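Threonine synthase (Brucella melitensis bv. 1, PDB 4F4F) probably catalyses the pyridoxal-phosphate-dependent conversion of O-phospho-L-homoserine and water to L-threonine and phosphate, the last step of threonine biosynthesis. Local coordinates at residues Pro95-Glu103 with Arg400-Val410; Gly366-Ile377 with Leu388-Val398. All coordinates share one frame; numbering follows the deposited sequence.

How the interactions relate
Both interactions use helix 390-402 and the same mixed six-stranded sheet. In interaction 1 the end of this helix and the strand that follows it meet the hairpin at one margin of the sheet. In interaction 2 the start and middle of the helix pack against strand 363-367, at the other margin, and the helix after it. The centres of the two contacts are about 15 Å apart. The contacts meet where Glu401 OE1 packs 4.1 Å from Arg367 O, and Glu401 also forms a salt bridge with Lys397. Interaction 2 holds His391 of the cofactor pocket. Interaction 1 is farther off: the side chain of Val410 is about 10 Å from that of Thr414, which binds the cofactor.

Interaction 1: residues Pro95-Glu103 with Arg400-Val410; sequences PLVQTDANE and REKASGTAPMV
Glu103 OE2 is gripped by two donors, Arg400 NH2 at 2.8 Å and Thr99 OG1 at 2.6 Å. The setting is the margin of a mixed sheet, where the hairpin of strands 96-100 and 103-107 joins strand 409-413 in parallel. Arg400 reaches from the last turn of helix 390-402. Arg400 binds Glu103 side-on, with Arg400 NE on Glu103 OE1 at 2.9 Å and NH2 on OE2, each on a syn lone pair. The carboxylate and guanidinium planes are only 19° apart. Thr99 takes the anti lone pair of OE2, so the carboxylate is held flat and its rotation is fixed. Glu103 CG lies anti to the backbone N (chi1 179°), and the extended chain carries the carboxylate to the arginine. Thr99 and Asp100 both face Glu103 in a classic beta bulge, with both backbone N atoms bonded to Glu103 O.

The parallel pairing starts with Met409 N, which donates to Asn102 O at 3.1 Å. The Asn102 side chain turns to the loop before the strand. Its ND2 makes weak hydrogen bonds to Thr406 O and Ala407 O. A water donates to both Asn102 OD1 and Thr406 O, closing a second path between side chain and loop. Farther along the hairpin, Leu96 CD2 meets Val410 CG1 at 4.0 Å, the two side chains crossing at about a right angle.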
loop_
_atom_site.group_PDB
_atom_site.type_symbol
_atom_site.label_atom_id
_atom_site.label_comp_id
_atom_site.label_asym_id
_atom_site.label_seq_id
_atom_site.Cartn_x
_atom_site.Cartn_y
_atom_site.Cartn_z
ATOM N N PRO A 95 -7.760 13.673 -5.348
ATOM C CA PRO A 95 -8.082 15.096 -5.097
ATOM C C PRO A 95 -8.030 15.464 -3.615
ATOM O O PRO A 95 -8.214 14.593 -2.767
ATOM C CB PRO A 95 -9.496 15.210 -5.564
ATOM C CG PRO A 95 -10.076 13.848 -5.291
ATOM C CD PRO A 95 -8.967 12.872 -5.575
ATOM N N LEU A 96 -7.752 16.734 -3.328
ATOM C CA LEU A 96 -7.878 17.275 -1.963
ATOM C C LEU A 96 -9.305 17.772 -1.692
ATOM O O LEU A 96 -9.957 18.325 -2.572
ATOM C CB LEU A 96 -6.879 18.415 -1.745
ATOM C CG LEU A 96 -5.395 18.065 -1.759
ATOM C CD1 LEU A 96 -4.539 19.354 -1.887
ATOM C CD2 LEU A 96 -4.980 17.256 -0.537
ATOM N N VAL A 97 -9.768 17.595 -0.446
ATOM C CA VAL A 97 -10.982 18.219 0.055
ATOM C C VAL A 97 -10.568 18.933 1.338
ATOM O O VAL A 97 -10.002 18.307 2.221
ATOM C CB VAL A 97 -12.086 17.167 0.323
ATOM C CG1 VAL A 97 -13.297 17.830 1.023
ATOM C CG2 VAL A 97 -12.498 16.513 -0.988
ATOM N N GLN A 98 -10.760 20.246 1.405
ATOM C CA GLN A 98 -10.375 21.009 2.600
ATOM C C GLN A 98 -11.317 20.707 3.742
ATOM O O GLN A 98 -12.528 20.746 3.542
ATOM C CB GLN A 98 -10.419 22.493 2.311
ATOM C CG GLN A 98 -9.836 23.334 3.430
ATOM C CD GLN A 98 -9.614 24.769 3.002
ATOM O OE1 GLN A 98 -10.040 25.178 1.896
ATOM N NE2 GLN A 98 -8.951 25.546 3.856
ATOM N N THR A 99 -10.777 20.481 4.947
ATOM C CA THR A 99 -11.620 20.170 6.129
ATOM C C THR A 99 -11.507 21.170 7.300
ATOM O O THR A 99 -12.300 21.113 8.227
ATOM C CB THR A 99 -11.335 18.738 6.655
ATOM O OG1 THR A 99 -9.919 18.535 6.761
ATOM C CG2 THR A 99 -11.911 17.683 5.712
ATOM N N ASP A 100 -10.516 22.052 7.246
ATOM C CA ASP A 100 -10.356 23.130 8.175
ATOM C C ASP A 100 -9.443 24.163 7.486
ATOM O O ASP A 100 -8.919 23.924 6.380
ATOM C CB ASP A 100 -9.754 22.609 9.482
ATOM C CG ASP A 100 -9.998 23.527 10.672
ATOM O OD1 ASP A 100 -10.436 24.672 10.503
ATOM O OD2 ASP A 100 -9.722 23.061 11.781
ATOM N N ALA A 101 -9.249 25.298 8.143
ATOM C CA ALA A 101 -8.446 26.384 7.611
ATOM C C ALA A 101 -7.060 25.985 7.113
ATOM O O ALA A 101 -6.581 26.545 6.145
ATOM C CB ALA A 101 -8.328 27.510 8.622
ATOM N N ASN A 102 -6.430 24.993 7.718
ATOM C CA ASN A 102 -5.089 24.594 7.289
ATOM C C ASN A 102 -4.960 23.088 7.208
ATOM O O ASN A 102 -3.907 22.525 7.507
ATOM C CB ASN A 102 -4.116 25.158 8.309
ATOM C CG ASN A 102 -2.697 25.190 7.811
ATOM O OD1 ASN A 102 -2.444 25.415 6.648
ATOM N ND2 ASN A 102 -1.774 25.005 8.707
ATOM N N GLU A 103 -6.042 22.425 6.830
ATOM C CA GLU A 103 -6.129 20.981 6.859
ATOM C C GLU A 103 -6.920 20.507 5.668
ATOM O O GLU A 103 -8.006 21.050 5.381
ATOM C CB GLU A 103 -6.846 20.537 8.127
ATOM C CG GLU A 103 -7.048 19.047 8.315
ATOM C CD GLU A 103 -7.974 18.786 9.499
ATOM O OE1 GLU A 103 -7.512 18.789 10.685
ATOM O OE2 GLU A 103 -9.192 18.621 9.249
ATOM N N ARG A 400 -4.530 15.989 14.076
ATOM C CA ARG A 400 -4.903 17.126 14.919
ATOM C C ARG A 400 -4.190 17.112 16.269
ATOM O O ARG A 400 -3.912 18.153 16.818
ATOM C CB ARG A 400 -6.424 17.189 15.102
ATOM C CG ARG A 400 -7.137 17.450 13.790
ATOM C CD ARG A 400 -8.646 17.334 13.893
ATOM N NE ARG A 400 -9.293 17.750 12.655
ATOM C CZ ARG A 400 -10.610 17.869 12.466
ATOM N NH1 ARG A 400 -11.473 17.568 13.414
ATOM N NH2 ARG A 400 -11.085 18.289 11.304
ATOM N N GLU A 401 -3.900 15.929 16.787
ATOM C CA GLU A 401 -3.161 15.789 18.029
ATOM C C GLU A 401 -1.676 16.091 17.866
ATOM O O GLU A 401 -1.068 16.701 18.728
ATOM C CB GLU A 401 -3.312 14.349 18.541
ATOM C CG GLU A 401 -2.815 14.116 19.969
ATOM C CD GLU A 401 -2.938 12.660 20.392
ATOM O OE1 GLU A 401 -3.250 11.800 19.551
ATOM O OE2 GLU A 401 -2.734 12.371 21.583
ATOM N N LYS A 402 -1.090 15.633 16.757
ATOM C CA LYS A 402 0.353 15.648 16.607
ATOM C C LYS A 402 0.872 16.786 15.763
ATOM O O LYS A 402 2.057 16.997 15.746
ATOM C CB LYS A 402 0.829 14.342 15.972
ATOM C CG LYS A 402 0.572 13.116 16.814
ATOM C CD LYS A 402 1.514 13.086 17.997
ATOM C CE LYS A 402 0.777 12.665 19.231
ATOM N NZ LYS A 402 1.738 12.378 20.311
ATOM N N ALA A 403 0.020 17.509 15.050
ATOM C CA ALA A 403 0.530 18.520 14.126
ATOM C C ALA A 403 1.168 19.629 14.921
ATOM O O ALA A 403 0.608 20.117 15.895
ATOM C CB ALA A 403 -0.548 19.076 13.206
ATOM N N SER A 404 2.340 20.034 14.474
ATOM C CA SER A 404 3.053 21.148 15.067
ATOM C C SER A 404 3.617 21.985 13.928
ATOM O O SER A 404 4.262 21.458 13.030
ATOM C CB SER A 404 4.174 20.615 15.931
ATOM O OG SER A 404 4.768 21.671 16.616
ATOM N N GLY A 405 3.332 23.273 13.938
ATOM C CA GLY A 405 3.916 24.156 12.971
ATOM C C GLY A 405 2.861 24.845 12.170
ATOM O O GLY A 405 1.652 24.713 12.415
ATOM N N THR A 406 3.348 25.602 11.205
ATOM C CA THR A 406 2.513 26.415 10.382
ATOM C C THR A 406 2.231 25.720 9.042
ATOM O O THR A 406 1.383 26.169 8.296
ATOM C CB THR A 406 3.189 27.782 10.151
ATOM O OG1 THR A 406 4.282 27.627 9.248
ATOM C CG2 THR A 406 3.736 28.326 11.492
ATOM N N ALA A 407 2.915 24.624 8.739
ATOM C CA ALA A 407 2.665 23.942 7.472
ATOM C C ALA A 407 1.213 23.480 7.342
ATOM O O ALA A 407 0.612 23.050 8.322
ATOM C CB ALA A 407 3.595 22.750 7.302
ATOM N N PRO A 408 0.675 23.493 6.112
ATOM C CA PRO A 408 -0.595 22.837 5.873
ATOM C C PRO A 408 -0.483 21.331 6.069
ATOM O O PRO A 408 0.552 20.727 5.737
ATOM C CB PRO A 408 -0.848 23.104 4.396
ATOM C CG PRO A 408 0.502 23.290 3.814
ATOM C CD PRO A 408 1.272 23.995 4.855
ATOM N N MET A 409 -1.544 20.755 6.627
ATOM C CA MET A 409 -1.609 19.317 6.890
ATOM C C MET A 409 -2.505 18.623 5.869
ATOM O O MET A 409 -3.678 18.998 5.668
ATOM C CB MET A 409 -2.161 19.080 8.305
ATOM C CG MET A 409 -2.249 17.607 8.702
ATOM S SD MET A 409 -0.659 16.754 8.644
ATOM C CE MET A 409 0.093 17.409 10.121
ATOM N N VAL A 410 -1.961 17.584 5.262
ATOM C CA VAL A 410 -2.676 16.734 4.377
ATOM C C VAL A 410 -2.808 15.387 5.061
ATOM O O VAL A 410 -1.790 14.764 5.461
ATOM C CB VAL A 410 -1.912 16.574 3.075
ATOM C CG1 VAL A 410 -2.635 15.571 2.177
ATOM C CG2 VAL A 410 -1.740 17.945 2.385
HETATM O O HOH W 1 -0.165 27.109 6.254
#

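Interaction 2: residues Gly366-Ile377 with Leu388-Val398; sequences GRSTVDETAATI and LDPHSAIGVKV. With PLP (pyridoxal-5'-phosphate), chain C.
Lys397 NZ donates to Arg367 O at 2.6 Å, reaching from helix 390-398 to the end of strand 363-367. Strand 363-367 and helix 370-377, which begins with a capping box, pack here on helix 390-398, with the helix axes at 90° and 8.5 Å apart. The lysine chain bends at chi2 (-87°), and its shaft passes beside Ser368 and Thr376. Lys397 NZ also forms a salt bridge with Glu372 OE1 at 3.3 Å, whose hydrogen bond is weak; it shares a water with Glu372 OE2 and has a second salt bridge, to Glu401.

Glu372 has a second duty. Its OE1 accepts from Thr369 N, while Glu372 N donates to Thr369 OG1, completing the capping box. The buried threonine hydroxyls bond to carbonyls on their own side: Thr373 OG1 donates to Thr369 O, and Thr376 OG1 to Glu372 O. They still touch the other helix, Thr373 OG1 against Ile394 CG1 and Thr376 OG1 against Lys397 CB. The methyls pack there too, Thr373 CG2 against Pro390 O and Thr376 CG2 against Ala393 O. Ile377 CG1 packs on Ala393 CB at 3.5 Å. A water bridges Ile377 O and Leu388 N, but Leu388 O is buried without a polar partner.

Asp389 caps the second helix. Its OD2 accepts from Ser392 N and Ser392 OG. Asp389 OD1 takes a weak bond from His391 N and, on its syn lone pair, a 2.8 Å bond from His391 ND1, in the plane of the ring. His391 NE2 is bonded to Ser312 N, so both ring nitrogens are held. The orientation of the imidazole is thereby fixed beside the cofactor, with the pyridoxal methyl C2A over one face, 3.7 Å from the plane of the His391 ring and displaced from the ring centre.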
loop_
_atom_site.group_PDB
_atom_site.type_symbol
_atom_site.label_atom_id
_atom_site.label_comp_id
_atom_site.label_asym_id
_atom_site.label_seq_id
_atom_site.Cartn_x
_atom_site.Cartn_y
_atom_site.Cartn_z
ATOM N N GLY A 366 1.033 8.768 16.418
ATOM C CA GLY A 366 -0.013 8.734 17.428
ATOM C C GLY A 366 -0.985 7.623 17.115
ATOM O O GLY A 366 -0.922 6.988 16.036
ATOM N N ARG A 367 -1.894 7.438 18.052
ATOM C CA ARG A 367 -2.824 6.354 18.060
ATOM C C ARG A 367 -4.238 6.886 18.196
ATOM O O ARG A 367 -4.452 7.948 18.774
ATOM C CB ARG A 367 -2.489 5.497 19.267
ATOM C CG ARG A 367 -3.190 4.178 19.344
ATOM C CD ARG A 367 -2.965 3.541 20.711
ATOM N NE ARG A 367 -3.568 4.331 21.786
ATOM C CZ ARG A 367 -3.524 4.020 23.084
ATOM N NH1 ARG A 367 -2.928 2.905 23.491
ATOM N NH2 ARG A 367 -4.107 4.818 23.969
ATOM N N SER A 368 -5.204 6.124 17.687
ATOM C CA SER A 368 -6.640 6.430 17.897
ATOM C C SER A 368 -7.367 5.123 18.241
ATOM O O SER A 368 -7.301 4.156 17.474
ATOM C CB SER A 368 -7.258 7.050 16.646
ATOM O OG SER A 368 -8.632 7.389 16.830
ATOM N N THR A 369 -8.009 5.093 19.400
ATOM C CA THR A 369 -8.811 3.934 19.807
ATOM C C THR A 369 -10.104 3.884 18.991
ATOM O O THR A 369 -10.465 4.847 18.297
ATOM C CB THR A 369 -9.210 4.042 21.285
ATOM O OG1 THR A 369 -10.017 5.208 21.460
ATOM C CG2 THR A 369 -7.960 4.107 22.202
ATOM N N VAL A 370 -10.829 2.780 19.121
ATOM C CA VAL A 370 -12.099 2.623 18.428
ATOM C C VAL A 370 -13.052 3.766 18.767
ATOM O O VAL A 370 -13.645 4.333 17.878
ATOM C CB VAL A 370 -12.735 1.241 18.732
ATOM C CG1 VAL A 370 -14.229 1.240 18.399
ATOM C CG2 VAL A 370 -11.973 0.142 17.982
ATOM N N ASP A 371 -13.171 4.132 20.040
ATOM C CA ASP A 371 -14.079 5.209 20.452
ATOM C C ASP A 371 -13.629 6.590 19.929
ATOM O O ASP A 371 -14.453 7.407 19.522
ATOM C CB ASP A 371 -14.217 5.250 21.984
ATOM C CG ASP A 371 -15.053 4.092 22.532
ATOM O OD1 ASP A 371 -15.651 3.346 21.725
ATOM O OD2 ASP A 371 -15.138 3.941 23.758
ATOM N N GLU A 372 -12.327 6.834 19.967
ATOM C CA GLU A 372 -11.759 8.091 19.469
ATOM C C GLU A 372 -11.982 8.204 17.978
ATOM O O GLU A 372 -12.331 9.257 17.479
ATOM C CB GLU A 372 -10.269 8.166 19.771
ATOM C CG GLU A 372 -9.977 8.435 21.234
ATOM C CD GLU A 372 -8.551 8.143 21.643
ATOM O OE1 GLU A 372 -7.759 7.622 20.851
ATOM O OE2 GLU A 372 -8.220 8.390 22.820
ATOM N N THR A 373 -11.785 7.099 17.270
ATOM C CA THR A 373 -12.016 7.059 15.820
ATOM C C THR A 373 -13.496 7.339 15.498
ATOM O O THR A 373 -13.797 8.146 14.609
ATOM C CB THR A 373 -11.583 5.707 15.239
ATOM O OG1 THR A 373 -10.199 5.435 15.564
ATOM C CG2 THR A 373 -11.762 5.665 13.749
ATOM N N ALA A 374 -14.426 6.691 16.212
ATOM C CA ALA A 374 -15.856 6.966 16.012
ATOM C C ALA A 374 -16.201 8.450 16.259
ATOM O O ALA A 374 -16.986 9.056 15.524
ATOM C CB ALA A 374 -16.713 6.061 16.883
ATOM N N ALA A 375 -15.633 9.004 17.333
ATOM C CA ALA A 375 -15.907 10.377 17.731
ATOM C C ALA A 375 -15.451 11.332 16.605
ATOM O O ALA A 375 -16.141 12.289 16.303
ATOM C CB ALA A 375 -15.215 10.697 19.066
ATOM N N THR A 376 -14.293 11.043 16.010
ATOM C CA THR A 376 -13.767 11.807 14.879
ATOM C C THR A 376 -14.676 11.720 13.661
ATOM O O THR A 376 -15.001 12.751 13.048
ATOM C CB THR A 376 -12.360 11.335 14.529
ATOM O OG1 THR A 376 -11.563 11.327 15.731
ATOM C CG2 THR A 376 -11.715 12.237 13.470
ATOM N N ILE A 377 -15.166 10.532 13.324
ATOM C CA ILE A 377 -16.135 10.440 12.190
ATOM C C ILE A 377 -17.345 11.338 12.458
ATOM O O ILE A 377 -17.758 12.120 11.616
ATOM C CB ILE A 377 -16.615 8.992 11.887
ATOM C CG1 ILE A 377 -15.438 8.085 11.454
ATOM C CG2 ILE A 377 -17.712 9.021 10.821
ATOM C CD1 ILE A 377 -15.770 6.605 11.406
ATOM N N LEU A 388 -15.991 10.427 6.812
ATOM C CA LEU A 388 -14.778 9.607 6.817
ATOM C C LEU A 388 -15.063 8.124 7.111
ATOM O O LEU A 388 -15.910 7.774 7.942
ATOM C CB LEU A 388 -13.817 10.101 7.909
ATOM C CG LEU A 388 -13.218 11.495 7.757
ATOM C CD1 LEU A 388 -13.061 12.188 9.107
ATOM C CD2 LEU A 388 -11.895 11.419 6.975
ATOM N N ASP A 389 -14.273 7.266 6.477
ATOM C CA ASP A 389 -14.160 5.882 6.895
ATOM C C ASP A 389 -13.291 5.852 8.187
ATOM O O ASP A 389 -12.654 6.860 8.563
ATOM C CB ASP A 389 -13.588 5.001 5.753
ATOM C CG ASP A 389 -12.173 4.538 6.018
ATOM O OD1 ASP A 389 -11.993 3.361 6.360
ATOM O OD2 ASP A 389 -11.246 5.361 5.899
ATOM N N PRO A 390 -13.228 4.703 8.861
ATOM C CA PRO A 390 -12.466 4.642 10.128
ATOM C C PRO A 390 -10.943 4.796 9.995
ATOM O O PRO A 390 -10.346 5.503 10.787
ATOM C CB PRO A 390 -12.826 3.273 10.706
ATOM C CG PRO A 390 -13.596 2.550 9.661
ATOM C CD PRO A 390 -14.068 3.514 8.644
ATOM N N HIS A 391 -10.336 4.183 8.982
ATOM C CA HIS A 391 -8.904 4.322 8.774
ATOM C C HIS A 391 -8.562 5.802 8.569
ATOM O O HIS A 391 -7.632 6.341 9.183
ATOM C CB HIS A 391 -8.423 3.507 7.564
ATOM C CG HIS A 391 -8.801 2.043 7.587
ATOM N ND1 HIS A 391 -10.014 1.588 7.194
ATOM C CD2 HIS A 391 -8.062 0.923 7.940
ATOM C CE1 HIS A 391 -10.039 0.253 7.288
ATOM N NE2 HIS A 391 -8.845 -0.154 7.761
ATOM N N SER A 392 -9.318 6.467 7.708
ATOM C CA SER A 392 -9.087 7.876 7.416
ATOM C C SER A 392 -9.347 8.772 8.619
ATOM O O SER A 392 -8.617 9.732 8.857
ATOM C CB SER A 392 -9.972 8.318 6.261
ATOM O OG SER A 392 -9.806 7.460 5.135
ATOM N N ALA A 393 -10.350 8.419 9.412
ATOM C CA ALA A 393 -10.628 9.162 10.625
ATOM C C ALA A 393 -9.486 9.047 11.630
ATOM O O ALA A 393 -9.208 10.002 12.351
ATOM C CB ALA A 393 -11.952 8.719 11.237
ATOM N N ILE A 394 -8.844 7.876 11.707
ATOM C CA ILE A 394 -7.620 7.732 12.495
ATOM C C ILE A 394 -6.603 8.771 12.085
ATOM O O ILE A 394 -6.064 9.484 12.925
ATOM C CB ILE A 394 -7.051 6.290 12.449
ATOM C CG1 ILE A 394 -8.037 5.377 13.205
ATOM C CG2 ILE A 394 -5.652 6.222 13.091
ATOM C CD1 ILE A 394 -7.748 3.874 13.201
ATOM N N GLY A 395 -6.340 8.871 10.793
ATOM C CA GLY A 395 -5.499 9.933 10.279
ATOM C C GLY A 395 -5.852 11.332 10.746
ATOM O O GLY A 395 -4.963 12.101 11.140
ATOM N N VAL A 396 -7.127 11.695 10.685
ATOM C CA VAL A 396 -7.554 13.052 11.102
ATOM C C VAL A 396 -7.346 13.245 12.604
ATOM O O VAL A 396 -6.753 14.223 13.037
ATOM C CB VAL A 396 -9.011 13.369 10.700
ATOM C CG1 VAL A 396 -9.446 14.715 11.253
ATOM C CG2 VAL A 396 -9.187 13.340 9.180
ATOM N N LYS A 397 -7.781 12.291 13.409
ATOM C CA LYS A 397 -7.576 12.383 14.854
ATOM C C LYS A 397 -6.087 12.638 15.211
ATOM O O LYS A 397 -5.743 13.559 15.989
ATOM C CB LYS A 397 -8.074 11.100 15.535
ATOM C CG LYS A 397 -8.040 11.136 17.049
ATOM C CD LYS A 397 -6.737 10.718 17.689
ATOM C CE LYS A 397 -6.940 10.487 19.188
ATOM N NZ LYS A 397 -5.709 9.992 19.858
ATOM N N VAL A 398 -5.216 11.797 14.673
ATOM C CA VAL A 398 -3.792 11.861 15.018
ATOM C C VAL A 398 -3.149 13.135 14.442
ATOM O O VAL A 398 -2.300 13.767 15.088
ATOM C CB VAL A 398 -3.054 10.584 14.536
ATOM C CG1 VAL A 398 -1.530 10.707 14.675
ATOM C CG2 VAL A 398 -3.573 9.348 15.260
HETATM N N1 PLP C . -5.748 2.213 5.358
HETATM C C2 PLP C . -6.381 1.366 4.460
HETATM C C2A PLP C . -7.814 1.538 4.005
HETATM C C3 PLP C . -5.617 0.225 3.876
HETATM O O3 PLP C . -6.242 -0.614 2.974
HETATM C C4 PLP C . -4.191 0.053 4.333
HETATM C C4A PLP C . -3.308 -1.040 3.821
HETATM C C5 PLP C . -3.610 1.026 5.291
HETATM C C6 PLP C . -4.446 2.075 5.743
HETATM C C5A PLP C . -2.134 0.879 5.715
HETATM O O4P PLP C . -1.159 1.049 4.604
HETATM P P PLP C . 0.455 0.737 4.679
HETATM O O1P PLP C . 0.949 1.478 5.912
HETATM O O2P PLP C . 0.521 -0.771 4.803
HETATM O O3P PLP C . 1.093 1.226 3.396
HETATM O O HOH W 2 -6.371 10.109 22.537
HETATM O O HOH W 3 -16.778 11.995 8.988
#